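Local coordinates for protein Succinylglutamatedesuccinylase/aspartoacylase (Rhodobacter sphaeroides 2.4.1, PDB 3CDX) that binds a metal ion and probably hydrolyses carbon-nitrogen bonds in linear amides, as a member of the succinylglutamate desuccinylase/aspartoacylase family of metal-dependent hydrolases, at residues E42-V47 / L92-M97; S9-D14 / A131-S136. All coordinates share one frame; numbering follows the deposited sequence.

Interaction 1: E42-V47 / L92-M97; sequences EIPITV and LPAVNM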
loop_
_atom_site.group_PDB
_atom_site.type_symbol
_atom_site.label_atom_id
_atom_site.label_comp_id
_atom_site.label_asym_id
_atom_site.label_seq_id
_atom_site.Cartn_x
_atom_site.Cartn_y
_atom_site.Cartn_z
ATOM N N GLU A 42 24.010 -0.986 -6.445
ATOM C CA GLU A 42 25.431 -1.210 -6.197
ATOM C C GLU A 42 25.664 -1.774 -4.795
ATOM O O GLU A 42 25.297 -1.156 -3.771
ATOM C CB GLU A 42 26.215 0.094 -6.383
ATOM C CG GLU A 42 26.297 0.506 -7.864
ATOM C CD GLU A 42 26.759 1.950 -8.113
ATOM O OE1 GLU A 42 27.011 2.720 -7.168
ATOM O OE2 GLU A 42 26.846 2.321 -9.297
ATOM N N ILE A 43 26.308 -2.937 -4.764
ATOM C CA ILE A 43 26.571 -3.633 -3.522
ATOM C C ILE A 43 28.079 -3.493 -3.255
ATOM O O ILE A 43 28.890 -4.066 -3.977
ATOM C CB ILE A 43 26.198 -5.143 -3.606
ATOM C CG1 ILE A 43 24.827 -5.399 -4.238
ATOM C CG2 ILE A 43 26.388 -5.853 -2.213
ATOM C CD1 ILE A 43 23.593 -5.210 -3.390
ATOM N N PRO A 44 28.455 -2.727 -2.224
ATOM C CA PRO A 44 29.896 -2.558 -1.926
ATOM C C PRO A 44 30.682 -3.856 -1.610
ATOM O O PRO A 44 30.246 -4.673 -0.796
ATOM C CB PRO A 44 29.914 -1.579 -0.735
ATOM C CG PRO A 44 28.513 -1.529 -0.211
ATOM C CD PRO A 44 27.591 -1.934 -1.316
ATOM N N ILE A 45 31.832 -4.008 -2.276
ATOM C CA ILE A 45 32.781 -5.127 -2.060
ATOM C C ILE A 45 34.214 -4.576 -2.097
ATOM O O ILE A 45 34.592 -3.881 -3.060
ATOM C CB ILE A 45 32.747 -6.207 -3.191
ATOM C CG1 ILE A 45 31.379 -6.843 -3.358
ATOM C CG2 ILE A 45 33.820 -7.316 -2.940
ATOM C CD1 ILE A 45 31.282 -7.729 -4.627
ATOM N N THR A 46 34.974 -4.853 -1.029
ATOM C CA THR A 46 36.382 -4.502 -0.914
ATOM C C THR A 46 37.150 -5.809 -0.708
ATOM O O THR A 46 36.746 -6.676 0.093
ATOM C CB THR A 46 36.673 -3.527 0.273
ATOM O OG1 THR A 46 35.867 -2.349 0.146
ATOM C CG2 THR A 46 38.150 -3.072 0.271
ATOM N N VAL A 47 38.236 -5.965 -1.466
ATOM C CA VAL A 47 39.109 -7.144 -1.352
ATOM C C VAL A 47 40.526 -6.649 -1.198
ATOM O O VAL A 47 40.972 -5.754 -1.950
ATOM C CB VAL A 47 38.985 -8.146 -2.542
ATOM C CG1 VAL A 47 39.423 -7.506 -3.859
ATOM C CG2 VAL A 47 39.816 -9.424 -2.286
ATOM N N LEU A 92 31.956 -7.491 2.551
ATOM C CA LEU A 92 30.665 -6.997 2.025
ATOM C C LEU A 92 29.911 -6.529 3.216
ATOM O O LEU A 92 29.176 -7.307 3.799
ATOM C CB LEU A 92 29.857 -8.094 1.276
ATOM C CG LEU A 92 30.390 -8.418 -0.128
ATOM C CD1 LEU A 92 31.605 -9.368 -0.048
ATOM C CD2 LEU A 92 29.336 -9.028 -1.066
ATOM N N PRO A 93 30.092 -5.254 3.606
ATOM C CA PRO A 93 29.453 -4.775 4.833
ATOM C C PRO A 93 27.957 -4.572 4.699
ATOM O O PRO A 93 27.275 -4.481 5.703
ATOM C CB PRO A 93 30.081 -3.399 5.034
ATOM C CG PRO A 93 30.410 -2.941 3.638
ATOM C CD PRO A 93 30.889 -4.188 2.948
ATOM N N ALA A 94 27.459 -4.494 3.482
ATOM C CA ALA A 94 26.078 -4.067 3.266
ATOM C C ALA A 94 25.457 -4.857 2.123
ATOM O O ALA A 94 25.294 -4.354 1.042
ATOM C CB ALA A 94 26.048 -2.553 2.996
ATOM N N VAL A 95 25.129 -6.123 2.386
ATOM C CA VAL A 95 24.782 -7.052 1.321
ATOM C C VAL A 95 23.393 -6.706 0.709
ATOM O O VAL A 95 23.267 -6.571 -0.497
ATOM C CB VAL A 95 24.756 -8.494 1.858
ATOM C CG1 VAL A 95 24.125 -9.469 0.817
ATOM C CG2 VAL A 95 26.173 -8.971 2.208
ATOM N N ASN A 96 22.375 -6.568 1.554
ATOM C CA ASN A 96 20.995 -6.381 1.113
ATOM C C ASN A 96 20.682 -4.899 1.048
ATOM O O ASN A 96 19.921 -4.357 1.877
ATOM C CB ASN A 96 20.088 -7.116 2.112
ATOM C CG ASN A 96 18.684 -7.381 1.576
ATOM O OD1 ASN A 96 18.294 -6.886 0.507
ATOM N ND2 ASN A 96 17.905 -8.156 2.343
ATOM N N MET A 97 21.293 -4.223 0.082
ATOM C CA MET A 97 21.178 -2.760 -0.029
ATOM C C MET A 97 19.754 -2.196 -0.023
ATOM O O MET A 97 19.479 -1.232 0.691
ATOM C CB MET A 97 21.938 -2.244 -1.251
ATOM C CG MET A 97 23.434 -1.932 -0.934
ATOM S SD MET A 97 23.689 -0.711 0.416
ATOM C CE MET A 97 22.699 0.648 0.036
#
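I45 and L92 lie side by side with their side chains pointing the same way, and the closest touch is between I45 CG1 and L92 CG, 3.7 Å apart. L92 CD2 also settles against I45 CG1, while L92 CD1 lies about equally far from CG1 and CG2 of the isoleucine. P44 O sits 3.7 Å from L92 CA and also touches CD of P93. The chain segments meet where strand 40-50, antiparallel to strand 87-92, runs past the point at which its neighbour ends and turns into the loop before helix 97-102. Sheet pairing there gives way to side-chain packing. P44 lays CG against A94 CB at 4.2 Å, and its side chain crosses that of M97 at about a right angle, CD approaching CG. The side chains of I43 and M97 instead slide past each other in opposite directions. The chi2 of I43, -79°, carries CD1 to within 3.2 Å of V95 O, a close approach to a carbonyl, while CG2 stands near both V95 O and A94 O. M97 CG lies 3.5 Å from E42 O. V300 of the second subunit packs on both P44 and A94. E42 starts away from the loop at CB, and its OE1 makes a salt bridge with R329 NE of the third subunit.

Interaction 2: S9-D14 / A131-S136; sequences SRIACD and AHFLDS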
loop_
_atom_site.group_PDB
_atom_site.type_symbol
_atom_site.label_atom_id
_atom_site.label_comp_id
_atom_site.label_asym_id
_atom_site.label_seq_id
_atom_site.Cartn_x
_atom_site.Cartn_y
_atom_site.Cartn_z
ATOM N N SER A 9 25.426 -15.951 -12.765
ATOM C CA SER A 9 24.809 -14.678 -12.170
ATOM C C SER A 9 24.615 -13.473 -13.101
ATOM O O SER A 9 25.515 -13.069 -13.832
ATOM C CB SER A 9 25.542 -14.204 -10.890
ATOM O OG SER A 9 24.762 -13.220 -10.206
ATOM N N ARG A 10 23.439 -12.867 -13.005
ATOM C CA ARG A 10 23.158 -11.586 -13.661
ATOM C C ARG A 10 23.817 -10.416 -12.894
ATOM O O ARG A 10 23.956 -9.307 -13.435
ATOM C CB ARG A 10 21.652 -11.355 -13.730
ATOM C CG ARG A 10 20.826 -12.479 -14.412
ATOM C CD ARG A 10 19.316 -12.154 -14.362
ATOM N NE ARG A 10 19.082 -10.846 -15.021
ATOM C CZ ARG A 10 18.172 -9.940 -14.646
ATOM N NH1 ARG A 10 17.343 -10.180 -13.619
ATOM N NH2 ARG A 10 18.094 -8.790 -15.304
ATOM N N ILE A 11 24.192 -10.649 -11.636
ATOM C CA ILE A 11 24.898 -9.645 -10.841
ATOM C C ILE A 11 26.333 -9.541 -11.352
ATOM O O ILE A 11 27.055 -10.517 -11.345
ATOM C CB ILE A 11 24.882 -9.968 -9.314
ATOM C CG1 ILE A 11 23.448 -10.229 -8.856
ATOM C CG2 ILE A 11 25.585 -8.838 -8.511
ATOM C CD1 ILE A 11 23.198 -10.081 -7.359
ATOM N N ALA A 12 26.733 -8.361 -11.806
ATOM C CA ALA A 12 28.019 -8.197 -12.461
ATOM C C ALA A 12 29.032 -7.658 -11.465
ATOM O O ALA A 12 28.710 -6.775 -10.675
ATOM C CB ALA A 12 27.884 -7.226 -13.654
ATOM N N CYS A 13 30.253 -8.172 -11.515
ATOM C CA CYS A 13 31.337 -7.633 -10.711
ATOM C C CYS A 13 32.602 -7.712 -11.535
ATOM O O CYS A 13 32.884 -8.740 -12.151
ATOM C CB CYS A 13 31.499 -8.414 -9.402
ATOM S SG CYS A 13 32.609 -7.696 -8.200
ATOM N N ASP A 14 33.357 -6.617 -11.549
ATOM C CA ASP A 14 34.621 -6.554 -12.307
ATOM C C ASP A 14 35.865 -6.797 -11.440
ATOM O O ASP A 14 36.973 -6.808 -11.949
ATOM C CB ASP A 14 34.737 -5.202 -13.034
ATOM C CG ASP A 14 33.602 -4.973 -14.021
ATOM O OD1 ASP A 14 33.164 -5.938 -14.720
ATOM O OD2 ASP A 14 33.134 -3.825 -14.093
ATOM N N ALA A 131 20.904 -13.868 -3.228
ATOM C CA ALA A 131 21.330 -14.996 -2.420
ATOM C C ALA A 131 22.198 -15.929 -3.280
ATOM O O ALA A 131 23.215 -16.408 -2.820
ATOM C CB ALA A 131 20.142 -15.734 -1.855
ATOM N N HIS A 132 21.798 -16.177 -4.539
ATOM C CA HIS A 132 22.596 -17.044 -5.420
ATOM C C HIS A 132 24.019 -16.507 -5.678
ATOM O O HIS A 132 25.016 -17.250 -5.587
ATOM C CB HIS A 132 21.870 -17.324 -6.740
ATOM C CG HIS A 132 22.743 -17.973 -7.778
ATOM N ND1 HIS A 132 23.404 -17.247 -8.751
ATOM C CD2 HIS A 132 23.067 -19.277 -7.988
ATOM C CE1 HIS A 132 24.109 -18.075 -9.507
ATOM N NE2 HIS A 132 23.921 -19.312 -9.068
ATOM N N PHE A 133 24.131 -15.214 -5.969
ATOM C CA PHE A 133 25.448 -14.577 -6.188
ATOM C C PHE A 133 26.338 -14.763 -4.972
ATOM O O PHE A 133 27.509 -15.047 -5.106
ATOM C CB PHE A 133 25.266 -13.079 -6.503
ATOM C CG PHE A 133 26.577 -12.273 -6.586
ATOM C CD1 PHE A 133 27.373 -12.310 -7.740
ATOM C CD2 PHE A 133 26.989 -11.479 -5.522
ATOM C CE1 PHE A 133 28.554 -11.589 -7.825
ATOM C CE2 PHE A 133 28.196 -10.740 -5.595
ATOM C CZ PHE A 133 28.977 -10.798 -6.759
ATOM N N LEU A 134 25.784 -14.599 -3.774
ATOM C CA LEU A 134 26.623 -14.679 -2.587
ATOM C C LEU A 134 27.147 -16.095 -2.343
ATOM O O LEU A 134 28.295 -16.252 -2.007
ATOM C CB LEU A 134 25.883 -14.186 -1.379
ATOM C CG LEU A 134 25.915 -12.680 -1.332
ATOM C CD1 LEU A 134 24.555 -12.251 -0.820
ATOM C CD2 LEU A 134 27.117 -12.165 -0.444
ATOM N N ASP A 135 26.279 -17.088 -2.542
ATOM C CA ASP A 135 26.596 -18.525 -2.337
ATOM C C ASP A 135 27.424 -19.127 -3.458
ATOM O O ASP A 135 28.375 -19.873 -3.197
ATOM C CB ASP A 135 25.332 -19.369 -2.142
ATOM C CG ASP A 135 25.632 -20.906 -2.181
ATOM O OD1 ASP A 135 26.306 -21.432 -1.256
ATOM O OD2 ASP A 135 25.214 -21.577 -3.142
ATOM N N SER A 136 27.095 -18.795 -4.698
ATOM C CA SER A 136 27.792 -19.371 -5.845
ATOM C C SER A 136 29.030 -18.620 -6.304
ATOM O O SER A 136 29.879 -19.212 -6.912
ATOM C CB SER A 136 26.824 -19.500 -7.035
ATOM O OG SER A 136 25.847 -20.457 -6.683
HETATM O O HOH W 1 22.643 -14.585 -9.024
#
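I11 rests on the ring of F133, its side chain crossing the aromatic one at about a right angle. This CH-pi interaction forms where the N-terminal loop ahead of strand 21-30 lies against helix 126-138, and an ST turn shapes the loop there: I11 N donates to S9 OG at 3.0 Å with an N-H...O angle of 146°, a bond that links the serine to the residue lying on the ring. Followed outward, I11 begins with CB 3.8 Å from F133 CD1 and close to CG as well. There the chain forks. CG2, anti to the backbone N, stands over the centre of the ring, 3.9 Å from the centroid and only 8° off the ring normal. The other branch goes back toward the root of the phenylalanine: CG1 comes near F133 CB, and CD1 closes on the same atom at 3.7 Å. The isoleucine thus meets one ring face and the CB that carries the ring, while M129 and L130 of the same helix also touch its side chain. C13 adds a looser apolar touch, CB to F133 CZ, at the far end of the ring. S9 approaches F133 obliquely, its OG 3.7 Å from CD1. On its helix, H132 has S136 CB 3.5 Å above one ring face, offset toward the rim. One water joins loop to helix, lying in the plane of the imidazole at its edge, 2.8 Å from H132 ND1 and 2.8 Å from S9 OG.

In the fold
Along the chain the order is 9-14, 42-47, 92-97, 131-136, so interaction 2 brackets interaction 1, and their centres lie 12 Å apart on the same side of the chain's centre. They meet directly: L134, on helix 126-138, packs against V95 and L92, and C13 SG touches I45 CD1. These packing contacts link the N-terminal loop, strand 40-50, the 92-97 segment and helix 126-138. Interaction 2 lies away from the annotated sites, whereas in interaction 1 the V95 side chain is about 8 Å from that of the calcium ligand H149.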